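Long-range contacts in arginyl-trna synthetase (Thermus thermophilus, PDB 1IQ0), which probably joins L-arginine to tRNA(Arg) at the expense of ATP, as a monomeric arginyl-tRNA synthetase: residues L236-S241 against L319-Y324; A434-L439 against G585-E590. One frame throughout, in Å; residues are numbered along the deposited sequence.

Contact 1 of 2, residues L236-S241 against L319-Y324; sequences LLVWES and LRFRPY
The CD2 methyl of Leu237 sits over the middle of one face of the Tyr324 ring, 3.6 Å from its centroid and only 6° off the ring normal, a CH-pi contact with all six ring carbons at similar distances from the methyl. Tyr324 CE1 stands at the edge of the Trp239 indole, near its plane, 4.3 Å from Trp239 CZ2. Phe321 fills the other half of the contact. The CD2 methyl of Leu236 packs 4.0 Å from Phe321 CE2, the two side chains crossing at about a right angle, while Val238 CG2 comes to the ring edge at Phe321 CZ, also at 4.0 Å. The carbonyl O of Leu237 approaches Phe321 CE2 obliquely, at 3.6 Å. Beyond Phe321, Val238 CG1 meets Leu319 CD2. Strands 236-239 and 320-323 run at 128° to each other and their axes come no closer than 8.9 Å, because strand 333-335 lies between them in the mixed sheet, pairing parallel with 236-239 and antiparallel with 320-323. The side chains thus reach across a strand of the catalytic domain, whose nucleotide-binding core is a Rossmann-like fold. Asn217 of helix 213-229 hydrogen-bonds Tyr324 OH, and Arg213 of the same helix makes a cation-pi contact with Trp239. The tyrosine hydroxyl is therefore satisfied outside the contact, while its ring face meets the Leu237 methyl. Between 236-241 and 319-324, cohesion rests on apolar packing and the CH-pi contact.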
ATOM      1  N   LEU A 236     -15.948   0.219  -0.155  1.00 23.16           N
ATOM      2  CA  LEU A 236     -16.952  -0.329   0.744  1.00 21.47           C
ATOM      3  C   LEU A 236     -16.733  -0.044   2.221  1.00 21.31           C
ATOM      4  O   LEU A 236     -15.609   0.090   2.697  1.00 21.90           O
ATOM      5  CB  LEU A 236     -17.014  -1.846   0.579  1.00 20.79           C
ATOM      6  CG  LEU A 236     -17.208  -2.441  -0.814  1.00 21.58           C
ATOM      7  CD1 LEU A 236     -16.676  -3.872  -0.827  1.00 22.38           C
ATOM      8  CD2 LEU A 236     -18.684  -2.391  -1.197  1.00 19.98           C
ATOM      9  N   LEU A 237     -17.841   0.019   2.937  1.00 21.84           N
ATOM     10  CA  LEU A 237     -17.842   0.204   4.376  1.00 21.94           C
ATOM     11  C   LEU A 237     -18.631  -1.000   4.867  1.00 20.48           C
ATOM     12  O   LEU A 237     -19.664  -1.323   4.302  1.00 21.91           O
ATOM     13  CB  LEU A 237     -18.595   1.478   4.758  1.00 21.04           C
ATOM     14  CG  LEU A 237     -17.848   2.696   5.306  1.00 24.02           C
ATOM     15  CD1 LEU A 237     -16.643   3.038   4.470  1.00 17.15           C
ATOM     16  CD2 LEU A 237     -18.828   3.860   5.367  1.00 20.87           C
ATOM     17  N   VAL A 238     -18.125  -1.689   5.880  1.00 20.78           N
ATOM     18  CA  VAL A 238     -18.847  -2.807   6.453  1.00 18.24           C
ATOM     19  C   VAL A 238     -18.936  -2.564   7.952  1.00 20.14           C
ATOM     20  O   VAL A 238     -17.916  -2.429   8.632  1.00 19.87           O
ATOM     21  CB  VAL A 238     -18.153  -4.164   6.191  1.00 15.33           C
ATOM     22  CG1 VAL A 238     -18.824  -5.242   7.017  1.00 10.14           C
ATOM     23  CG2 VAL A 238     -18.269  -4.529   4.711  1.00 12.46           C
ATOM     24  N   TRP A 239     -20.165  -2.502   8.454  1.00 20.47           N
ATOM     25  CA  TRP A 239     -20.427  -2.260   9.867  1.00 17.81           C
ATOM     26  C   TRP A 239     -20.627  -3.551  10.663  1.00 16.00           C
ATOM     27  O   TRP A 239     -21.319  -4.474  10.225  1.00 17.36           O
ATOM     28  CB  TRP A 239     -21.670  -1.356  10.020  1.00 14.57           C
ATOM     29  CG  TRP A 239     -21.525   0.010   9.371  1.00 18.93           C
ATOM     30  CD1 TRP A 239     -21.293   0.268   8.049  1.00 18.05           C
ATOM     31  CD2 TRP A 239     -21.559   1.289  10.024  1.00 19.77           C
ATOM     32  NE1 TRP A 239     -21.177   1.619   7.839  1.00 16.24           N
ATOM     33  CE2 TRP A 239     -21.334   2.271   9.032  1.00 19.86           C
ATOM     34  CE3 TRP A 239     -21.755   1.700  11.350  1.00 19.90           C
ATOM     35  CZ2 TRP A 239     -21.297   3.646   9.323  1.00 19.68           C
ATOM     36  CZ3 TRP A 239     -21.720   3.068  11.643  1.00 20.19           C
ATOM     37  CH2 TRP A 239     -21.491   4.022  10.631  1.00 19.23           C
ATOM     38  N   GLU A 240     -20.019  -3.608  11.845  1.00 15.09           N
ATOM     39  CA  GLU A 240     -20.149  -4.767  12.713  1.00 19.12           C
ATOM     40  C   GLU A 240     -21.625  -5.112  12.965  1.00 24.68           C
ATOM     41  O   GLU A 240     -22.006  -6.286  12.927  1.00 24.21           O
ATOM     42  CB  GLU A 240     -19.432  -4.500  14.043  1.00 14.97           C
ATOM     43  CG  GLU A 240     -19.539  -5.634  15.064  1.00 16.68           C
ATOM     44  CD  GLU A 240     -18.959  -6.946  14.555  1.00 23.56           C
ATOM     45  OE1 GLU A 240     -17.949  -6.921  13.823  1.00 23.31           O
ATOM     46  OE2 GLU A 240     -19.500  -8.008  14.900  1.00 19.09           O
ATOM     47  N   SER A 241     -22.461  -4.105  13.226  1.00 17.38           N
ATOM     48  CA  SER A 241     -23.883  -4.373  13.467  1.00 16.29           C
ATOM     49  C   SER A 241     -24.558  -5.036  12.264  1.00 17.07           C
ATOM     50  O   SER A 241     -25.490  -5.824  12.432  1.00 16.84           O
ATOM     51  CB  SER A 241     -24.636  -3.092  13.862  1.00 18.57           C
ATOM     52  OG  SER A 241     -24.512  -2.076  12.890  1.00 20.45           O
ATOM     53  N   LEU A 319     -24.633  -9.963   3.901  1.00 21.63           N
ATOM     54  CA  LEU A 319     -24.456  -8.513   3.910  1.00 17.83           C
ATOM     55  C   LEU A 319     -25.158  -7.846   2.719  1.00 19.43           C
ATOM     56  O   LEU A 319     -25.118  -8.353   1.590  1.00 18.68           O
ATOM     57  CB  LEU A 319     -22.953  -8.192   3.898  1.00 24.01           C
ATOM     58  CG  LEU A 319     -22.241  -7.636   5.145  1.00 29.49           C
ATOM     59  CD1 LEU A 319     -23.021  -7.919   6.411  1.00 28.80           C
ATOM     60  CD2 LEU A 319     -20.830  -8.225   5.227  1.00 22.51           C
ATOM     61  N   ARG A 320     -25.804  -6.712   2.987  1.00 23.30           N
ATOM     62  CA  ARG A 320     -26.522  -5.935   1.977  1.00 22.44           C
ATOM     63  C   ARG A 320     -25.939  -4.531   1.930  1.00 21.89           C
ATOM     64  O   ARG A 320     -25.567  -3.975   2.967  1.00 18.16           O
ATOM     65  CB  ARG A 320     -28.012  -5.861   2.318  1.00 28.19           C
ATOM     66  CG  ARG A 320     -28.729  -7.180   2.175  1.00 36.04           C
ATOM     67  CD  ARG A 320     -30.179  -7.100   2.627  1.00 37.47           C
ATOM     68  NE  ARG A 320     -30.857  -8.370   2.399  1.00 45.54           N
ATOM     69  CZ  ARG A 320     -31.193  -8.832   1.196  1.00 48.92           C
ATOM     70  NH1 ARG A 320     -30.925  -8.118   0.108  1.00 45.98           N
ATOM     71  NH2 ARG A 320     -31.775 -10.018   1.078  1.00 48.00           N
ATOM     72  N   PHE A 321     -25.890  -3.951   0.735  1.00 26.41           N
ATOM     73  CA  PHE A 321     -25.306  -2.630   0.545  1.00 26.65           C
ATOM     74  C   PHE A 321     -26.179  -1.579  -0.144  1.00 28.79           C
ATOM     75  O   PHE A 321     -27.114  -1.905  -0.874  1.00 28.39           O
ATOM     76  CB  PHE A 321     -24.000  -2.765  -0.243  1.00 19.31           C
ATOM     77  CG  PHE A 321     -22.947  -3.542   0.473  1.00 19.49           C
ATOM     78  CD1 PHE A 321     -23.024  -4.921   0.558  1.00 17.76           C
ATOM     79  CD2 PHE A 321     -21.905  -2.884   1.119  1.00 19.05           C
ATOM     80  CE1 PHE A 321     -22.085  -5.639   1.283  1.00 17.70           C
ATOM     81  CE2 PHE A 321     -20.959  -3.593   1.849  1.00 16.56           C
ATOM     82  CZ  PHE A 321     -21.047  -4.968   1.934  1.00 18.45           C
ATOM     83  N   ARG A 322     -25.834  -0.314   0.091  1.00 27.21           N
ATOM     84  CA  ARG A 322     -26.528   0.832  -0.488  1.00 28.07           C
ATOM     85  C   ARG A 322     -25.535   1.996  -0.495  1.00 26.82           C
ATOM     86  O   ARG A 322     -24.445   1.888   0.071  1.00 26.99           O
ATOM     87  CB  ARG A 322     -27.760   1.199   0.356  1.00 24.08           C
ATOM     88  CG  ARG A 322     -27.418   1.671   1.758  1.00 28.62           C
ATOM     89  CD  ARG A 322     -28.657   1.843   2.643  1.00 39.91           C
ATOM     90  NE  ARG A 322     -29.532   2.915   2.183  1.00 44.09           N
ATOM     91  CZ  ARG A 322     -30.650   2.726   1.491  1.00 46.73           C
ATOM     92  NH1 ARG A 322     -31.041   1.497   1.178  1.00 48.01           N
ATOM     93  NH2 ARG A 322     -31.376   3.768   1.107  1.00 46.70           N
ATOM     94  N   PRO A 323     -25.888   3.119  -1.144  1.00 35.61           N
ATOM     95  CA  PRO A 323     -24.973   4.266  -1.180  1.00 35.33           C
ATOM     96  C   PRO A 323     -24.767   4.859   0.213  1.00 33.28           C
ATOM     97  O   PRO A 323     -25.705   4.948   1.000  1.00 36.97           O
ATOM     98  CB  PRO A 323     -25.679   5.250  -2.120  1.00 29.96           C
ATOM     99  CG  PRO A 323     -26.475   4.350  -3.028  1.00 31.44           C
ATOM    100  CD  PRO A 323     -27.034   3.335  -2.047  1.00 34.81           C
ATOM    101  N   TYR A 324     -23.537   5.258   0.514  1.00 25.19           N
ATOM    102  CA  TYR A 324     -23.238   5.852   1.808  1.00 24.72           C
ATOM    103  C   TYR A 324     -23.233   7.362   1.661  1.00 29.59           C
ATOM    104  O   TYR A 324     -22.427   7.915   0.910  1.00 32.77           O
ATOM    105  CB  TYR A 324     -21.874   5.391   2.319  1.00 21.85           C
ATOM    106  CG  TYR A 324     -21.497   5.998   3.655  1.00 19.98           C
ATOM    107  CD1 TYR A 324     -22.251   5.734   4.801  1.00 17.11           C
ATOM    108  CD2 TYR A 324     -20.385   6.838   3.775  1.00 21.22           C
ATOM    109  CE1 TYR A 324     -21.908   6.287   6.032  1.00 15.78           C
ATOM    110  CE2 TYR A 324     -20.034   7.398   4.995  1.00 19.16           C
ATOM    111  CZ  TYR A 324     -20.798   7.118   6.122  1.00 18.49           C
ATOM    112  OH  TYR A 324     -20.447   7.662   7.338  1.00 21.82           O
TER

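Contact 2 of 2, residues A434-L439 against G585-E590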
ATOM      1  N   ALA A 434       1.025  24.352  -0.942  1.00 31.39           N
ATOM      2  CA  ALA A 434       1.438  23.914   0.388  1.00 32.20           C
ATOM      3  C   ALA A 434       0.767  22.586   0.752  1.00 30.91           C
ATOM      4  O   ALA A 434       1.399  21.708   1.336  1.00 29.28           O
ATOM      5  CB  ALA A 434       1.094  24.978   1.426  1.00 19.44           C
ATOM      6  N   ARG A 435      -0.506  22.444   0.399  1.00 31.29           N
ATOM      7  CA  ARG A 435      -1.247  21.216   0.694  1.00 31.34           C
ATOM      8  C   ARG A 435      -0.588  20.014   0.020  1.00 31.30           C
ATOM      9  O   ARG A 435      -0.406  18.960   0.635  1.00 29.92           O
ATOM     10  CB  ARG A 435      -2.695  21.327   0.208  1.00 37.60           C
ATOM     11  CG  ARG A 435      -3.570  20.126   0.588  1.00 42.70           C
ATOM     12  CD  ARG A 435      -4.927  20.169  -0.108  1.00 45.45           C
ATOM     13  NE  ARG A 435      -4.817  19.897  -1.540  1.00 47.31           N
ATOM     14  CZ  ARG A 435      -4.530  18.704  -2.056  1.00 50.57           C
ATOM     15  NH1 ARG A 435      -4.329  17.662  -1.257  1.00 47.73           N
ATOM     16  NH2 ARG A 435      -4.430  18.554  -3.371  1.00 51.24           N
ATOM     17  N   MET A 436      -0.230  20.180  -1.249  1.00 29.13           N
ATOM     18  CA  MET A 436       0.393  19.109  -2.011  1.00 28.10           C
ATOM     19  C   MET A 436       1.727  18.693  -1.426  1.00 27.70           C
ATOM     20  O   MET A 436       2.027  17.501  -1.341  1.00 30.28           O
ATOM     21  CB  MET A 436       0.584  19.531  -3.468  1.00 38.73           C
ATOM     22  CG  MET A 436      -0.717  19.687  -4.222  1.00 36.81           C
ATOM     23  SD  MET A 436      -0.487  19.826  -6.002  1.00 43.77           S
ATOM     24  CE  MET A 436      -2.196  20.044  -6.528  1.00 44.72           C
ATOM     25  N   VAL A 437       2.529  19.676  -1.027  1.00 26.13           N
ATOM     26  CA  VAL A 437       3.837  19.394  -0.451  1.00 25.49           C
ATOM     27  C   VAL A 437       3.720  18.685   0.900  1.00 26.82           C
ATOM     28  O   VAL A 437       4.447  17.727   1.167  1.00 27.39           O
ATOM     29  CB  VAL A 437       4.656  20.692  -0.291  1.00 28.05           C
ATOM     30  CG1 VAL A 437       5.983  20.401   0.378  1.00 22.05           C
ATOM     31  CG2 VAL A 437       4.881  21.320  -1.659  1.00 28.35           C
ATOM     32  N   ALA A 438       2.806  19.152   1.748  1.00 24.47           N
ATOM     33  CA  ALA A 438       2.606  18.542   3.060  1.00 22.03           C
ATOM     34  C   ALA A 438       2.103  17.105   2.895  1.00 19.28           C
ATOM     35  O   ALA A 438       2.576  16.195   3.574  1.00 22.57           O
ATOM     36  CB  ALA A 438       1.604  19.357   3.874  1.00 23.75           C
ATOM     37  N   LEU A 439       1.149  16.916   1.984  1.00 21.47           N
ATOM     38  CA  LEU A 439       0.582  15.596   1.714  1.00 24.54           C
ATOM     39  C   LEU A 439       1.650  14.656   1.165  1.00 25.44           C
ATOM     40  O   LEU A 439       1.705  13.475   1.527  1.00 25.64           O
ATOM     41  CB  LEU A 439      -0.568  15.704   0.701  1.00 29.91           C
ATOM     42  CG  LEU A 439      -1.234  14.385   0.289  1.00 27.44           C
ATOM     43  CD1 LEU A 439      -1.854  13.719   1.512  1.00 27.16           C
ATOM     44  CD2 LEU A 439      -2.292  14.649  -0.767  1.00 24.12           C
ATOM     45  N   GLY A 585      -0.268   7.875  -3.774  1.00 14.78           N
ATOM     46  CA  GLY A 585      -1.213   8.889  -3.331  1.00 17.89           C
ATOM     47  C   GLY A 585      -0.636  10.290  -3.222  1.00 22.17           C
ATOM     48  O   GLY A 585      -1.191  11.145  -2.534  1.00 19.60           O
ATOM     49  N   ILE A 586       0.468  10.538  -3.918  1.00 21.87           N
ATOM     50  CA  ILE A 586       1.120  11.837  -3.862  1.00 20.72           C
ATOM     51  C   ILE A 586       0.893  12.679  -5.121  1.00 20.84           C
ATOM     52  O   ILE A 586       1.117  12.220  -6.236  1.00 22.11           O
ATOM     53  CB  ILE A 586       2.638  11.648  -3.634  1.00 22.88           C
ATOM     54  CG1 ILE A 586       2.861  10.894  -2.318  1.00 18.43           C
ATOM     55  CG2 ILE A 586       3.347  13.000  -3.624  1.00 23.45           C
ATOM     56  CD1 ILE A 586       4.259  10.372  -2.131  1.00 16.82           C
ATOM     57  N   PRO A 587       0.415  13.923  -4.956  1.00 23.42           N
ATOM     58  CA  PRO A 587       0.185  14.778  -6.122  1.00 22.71           C
ATOM     59  C   PRO A 587       1.517  15.273  -6.710  1.00 21.68           C
ATOM     60  O   PRO A 587       2.538  15.296  -6.021  1.00 20.99           O
ATOM     61  CB  PRO A 587      -0.679  15.902  -5.556  1.00 29.80           C
ATOM     62  CG  PRO A 587      -0.219  15.991  -4.131  1.00 29.38           C
ATOM     63  CD  PRO A 587      -0.113  14.546  -3.731  1.00 31.12           C
ATOM     64  N   ALA A 588       1.502  15.653  -7.985  1.00 28.25           N
ATOM     65  CA  ALA A 588       2.712  16.109  -8.663  1.00 30.58           C
ATOM     66  C   ALA A 588       2.622  17.561  -9.114  1.00 33.76           C
ATOM     67  O   ALA A 588       2.210  17.842 -10.233  1.00 34.55           O
ATOM     68  CB  ALA A 588       2.993  15.218  -9.861  1.00 24.67           C
ATOM     69  N   PRO A 589       3.022  18.501  -8.243  1.00 34.53           N
ATOM     70  CA  PRO A 589       2.995  19.940  -8.531  1.00 37.32           C
ATOM     71  C   PRO A 589       3.800  20.278  -9.786  1.00 40.65           C
ATOM     72  O   PRO A 589       4.930  19.818  -9.942  1.00 41.55           O
ATOM     73  CB  PRO A 589       3.620  20.556  -7.280  1.00 42.37           C
ATOM     74  CG  PRO A 589       3.325  19.557  -6.211  1.00 41.70           C
ATOM     75  CD  PRO A 589       3.582  18.251  -6.904  1.00 40.40           C
ATOM     76  N   GLU A 590       3.214  21.072 -10.677  1.00 50.24           N
ATOM     77  CA  GLU A 590       3.903  21.466 -11.904  1.00 51.34           C
ATOM     78  C   GLU A 590       4.825  22.644 -11.615  1.00 50.81           C
ATOM     79  O   GLU A 590       5.906  22.759 -12.196  1.00 50.85           O
ATOM     80  CB  GLU A 590       2.901  21.875 -12.985  1.00 46.76           C
ATOM     81  CG  GLU A 590       1.872  20.816 -13.335  1.00 51.43           C
ATOM     82  CD  GLU A 590       1.027  21.205 -14.535  1.00 54.84           C
ATOM     83  OE1 GLU A 590       0.711  22.404 -14.676  1.00 57.68           O
ATOM     84  OE2 GLU A 590       0.670  20.312 -15.333  1.00 57.72           O
TER
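Met436 lies against two prolines of the C-terminal tail. Its CB is 3.7 Å from Pro587 CG, and its SD reaches Pro589 CG at 3.8 Å. Met436 CG is anti to the carbonyl carbon (chi1 -68°), and the chain runs extended beyond it, crossing Pro587 obliquely and sliding past Pro589 in the opposite direction. One turn further along the helix, Leu439 meets the other end of the Pro587 ring: its CD2 packs 3.7 Å from Pro587 CD and 4.1 Å from Gly585 O. Pro587 thus has Met436 at CB and CG and Leu439 at CD.

The tail follows helix 562-583, the last of the DALR anticodon-binding domain, and here meets helix 430-448 of the catalytic domain. Gly585, with positive phi, is the C-prime residue of the Schellman motif ending helix 562-583, closed by Ile586 N to Leu581 O and Gly585 N to Asp582 O. Further out, Asn231 ND2 hydrogen-bonds Gly585 O. Gln474 of helix 470-487 donates through NE2 to both Pro587 O and Met436 O. Helix 430-448 also packs against helix 405-423, through Val437 and Ala438.

The direct contact is mainly apolar: the Met436 chain on Pro587 and Pro589, and a Leu439 methyl on Pro587. Gln474 adds a polar link, its bonds to both backbones tying tail and helix to one amide.

Contacts 1 and 2 follow one another along the chain, the first closing before the second opens, with centres 32 Å apart and nearest atoms about 17 Å apart, so neither touches the other. Contact 1 brings together side chains of two strands that are not neighbours in the mixed sheet of the catalytic domain. That sheet also holds strand 104-108, which leads toward the predicted HIGH motif, Val112 to His122. Contact 2 instead sets a helix of the catalytic domain against the C-terminal tail of the DALR anticodon-binding domain. One lies within the catalytic sheet, the other joins two different domains; both rely on apolar packing between their segments.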